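Local coordinates for protein beta-N-acetylhexosaminidase (Streptomyces plicatus, PDB 1JAK) that removes terminal non-reducing N-acetylhexosamine units from glycosides by hydrolysis, probably through substrate-assisted catalysis as a family 20 glycoside hydrolase, at residues A[250-255]-A[348-353]. Numbering follows the deposited sequence.
With IFG ((2R,3R,4S,5R)-2-acetamido-3,4-dihydroxy-5-hydroxymethyl-piperidine), chain F.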
loop_
_atom_site.group_PDB
_atom_site.type_symbol
_atom_site.label_atom_id
_atom_site.label_comp_id
_atom_site.label_asym_id
_atom_site.label_seq_id
_atom_site.Cartn_x
_atom_site.Cartn_y
_atom_site.Cartn_z
ATOM N N GLU A 250 9.210 -7.206 4.503
ATOM C CA GLU A 250 10.314 -6.576 5.216
ATOM C C GLU A 250 10.676 -7.330 6.486
ATOM O O GLU A 250 9.806 -7.661 7.296
ATOM C CB GLU A 250 9.982 -5.129 5.617
ATOM C CG GLU A 250 11.166 -4.404 6.304
ATOM C CD GLU A 250 10.773 -3.108 7.005
ATOM O OE1 GLU A 250 9.686 -2.571 6.715
ATOM O OE2 GLU A 250 11.568 -2.618 7.843
ATOM N N ILE A 251 11.966 -7.615 6.630
ATOM C CA ILE A 251 12.513 -8.231 7.831
ATOM C C ILE A 251 13.524 -7.158 8.229
ATOM O O ILE A 251 14.578 -7.015 7.604
ATOM C CB ILE A 251 13.241 -9.558 7.550
ATOM C CG1 ILE A 251 12.229 -10.622 7.114
ATOM C CG2 ILE A 251 13.980 -10.015 8.811
ATOM C CD1 ILE A 251 11.171 -10.933 8.155
ATOM N N ASP A 252 13.177 -6.382 9.249
ATOM C CA ASP A 252 14.020 -5.277 9.696
ATOM C C ASP A 252 15.322 -5.717 10.363
ATOM O O ASP A 252 15.321 -6.589 11.231
ATOM C CB ASP A 252 13.221 -4.395 10.662
ATOM C CG ASP A 252 13.642 -2.939 10.614
ATOM O OD1 ASP A 252 14.799 -2.659 10.235
ATOM O OD2 ASP A 252 12.812 -2.071 10.973
ATOM N N MET A 253 16.428 -5.096 9.957
ATOM C CA MET A 253 17.744 -5.403 10.516
ATOM C C MET A 253 18.689 -4.224 10.282
ATOM O O MET A 253 18.526 -3.476 9.320
ATOM C CB MET A 253 18.309 -6.670 9.863
ATOM C CG MET A 253 18.358 -6.615 8.348
ATOM S SD MET A 253 18.928 -8.167 7.613
ATOM C CE MET A 253 17.409 -9.145 7.678
ATOM N N PRO A 254 19.690 -4.034 11.164
ATOM C CA PRO A 254 20.012 -4.822 12.356
ATOM C C PRO A 254 19.218 -4.372 13.579
ATOM O O PRO A 254 19.270 -5.009 14.630
ATOM C CB PRO A 254 21.509 -4.586 12.517
ATOM C CG PRO A 254 21.638 -3.151 12.129
ATOM C CD PRO A 254 20.746 -3.038 10.898
ATOM N N GLY A 255 18.495 -3.264 13.439
ATOM C CA GLY A 255 17.688 -2.766 14.539
ATOM C C GLY A 255 16.285 -3.346 14.467
ATOM O O GLY A 255 15.970 -4.065 13.518
ATOM N N VAL A 348 15.649 -3.222 -0.765
ATOM C CA VAL A 348 15.001 -1.963 -0.435
ATOM C C VAL A 348 15.309 -1.775 1.043
ATOM O O VAL A 348 15.365 -2.745 1.794
ATOM C CB VAL A 348 13.467 -2.022 -0.589
ATOM C CG1 VAL A 348 12.869 -0.654 -0.273
ATOM C CG2 VAL A 348 13.090 -2.457 -2.002
ATOM N N GLY A 349 15.533 -0.534 1.452
ATOM C CA GLY A 349 15.800 -0.267 2.852
ATOM C C GLY A 349 15.303 1.119 3.191
ATOM O O GLY A 349 15.017 1.905 2.289
ATOM N N TRP A 350 15.163 1.426 4.476
ATOM C CA TRP A 350 14.738 2.768 4.855
ATOM C C TRP A 350 15.913 3.665 4.470
ATOM O O TRP A 350 17.020 3.160 4.261
ATOM C CB TRP A 350 14.422 2.824 6.350
ATOM C CG TRP A 350 13.230 1.965 6.694
ATOM C CD1 TRP A 350 13.246 0.728 7.267
ATOM C CD2 TRP A 350 11.852 2.268 6.430
ATOM N NE1 TRP A 350 11.964 0.236 7.377
ATOM C CE2 TRP A 350 11.090 1.164 6.872
ATOM C CE3 TRP A 350 11.188 3.369 5.868
ATOM C CZ2 TRP A 350 9.690 1.124 6.768
ATOM C CZ3 TRP A 350 9.794 3.331 5.765
ATOM C CH2 TRP A 350 9.063 2.213 6.215
ATOM N N HIS A 351 15.703 4.976 4.375
ATOM C CA HIS A 351 16.790 5.837 3.913
ATOM C C HIS A 351 18.078 5.861 4.722
ATOM O O HIS A 351 19.071 6.418 4.264
ATOM C CB HIS A 351 16.301 7.274 3.649
ATOM C CG HIS A 351 16.053 8.079 4.884
ATOM N ND1 HIS A 351 14.830 8.118 5.519
ATOM C CD2 HIS A 351 16.867 8.904 5.584
ATOM C CE1 HIS A 351 14.901 8.934 6.555
ATOM N NE2 HIS A 351 16.127 9.425 6.617
ATOM N N GLN A 352 18.079 5.266 5.911
ATOM C CA GLN A 352 19.310 5.208 6.696
ATOM C C GLN A 352 20.342 4.408 5.897
ATOM O O GLN A 352 21.548 4.547 6.102
ATOM C CB GLN A 352 19.072 4.518 8.043
ATOM C CG GLN A 352 18.414 5.393 9.102
ATOM C CD GLN A 352 17.028 5.847 8.708
ATOM O OE1 GLN A 352 16.224 5.058 8.218
ATOM N NE2 GLN A 352 16.733 7.122 8.938
ATOM N N LEU A 353 19.859 3.565 4.987
ATOM C CA LEU A 353 20.745 2.750 4.155
ATOM C C LEU A 353 21.595 3.630 3.236
ATOM O O LEU A 353 22.671 3.217 2.793
ATOM C CB LEU A 353 19.928 1.757 3.314
ATOM C CG LEU A 353 20.704 0.785 2.412
ATOM C CD1 LEU A 353 21.626 -0.087 3.253
ATOM C CD2 LEU A 353 19.727 -0.088 1.641
HETATM N N1 IFG F . 9.474 4.943 13.273
HETATM C C2 IFG F . 9.701 3.481 13.135
HETATM C C3 IFG F . 8.395 2.594 13.035
HETATM C C4 IFG F . 7.247 3.070 13.950
HETATM C C5 IFG F . 7.008 4.560 13.693
HETATM C C6 IFG F . 5.865 5.188 14.483
HETATM C C7 IFG F . 10.223 3.765 10.747
HETATM C C8 IFG F . 11.003 3.538 9.477
HETATM C C9 IFG F . 8.257 5.414 13.952
HETATM N N2 IFG F . 10.558 3.224 11.956
HETATM O O7 IFG F . 9.245 4.495 10.660
HETATM O O3 IFG F . 8.719 1.245 13.345
HETATM O O4 IFG F . 7.640 2.889 15.310
HETATM O O6 IFG F . 5.385 6.369 13.850
#
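Glu250 OE1 is gripped by two histidine nitrogens, His192 NE2 and His194 ND1, while OE2 of the same carboxylate receives the indole N-H of Trp350, with NE1 and OE2 2.9 Å apart and an N-H...O angle of 157°. OE2 lies close to the indole plane, but the N-H arrives from above the carboxylate plane, 43° out of it. With CG anti to the backbone N (chi1 -177°) and the chain extended beyond it, Glu250 reaches from the end of strand 246-250 past strand 313-315, whose His315 touches both side chains, to the end of strand 346-350 in the catalytic (beta/alpha)8 barrel. The nearest CA pairs, Glu250 with Val348 and Asp252 with Gly349, are 8.7 Å apart, too far for backbone pairing. At 4.4 Å Asp252 OD2 approaches Trp350 NE1 obliquely without a hydrogen bond, while its OD1 accepts one from Gly318 N.

One face of Trp350 carries the acetamido methyl of the inhibitor: C8 sits over the ring centre, 3.4 Å from CD2, a CH-pi contact. Trp367 meets the indole edge-to-face, and Asp319 also touches it. A leucine in place of Trp350 would probably leave Glu250 OE2 without its N-H donor and the acetamido methyl without its flat surface. Edge bonding and face packing thus act on the same ring: the hydrogen bond to a buried carboxylate is likely to limit the indole's rotation, consistent with a pocket wall that holds the acetamido group, whose carbonyl oxygen is the nucleophile in substrate-assisted hexosaminidases.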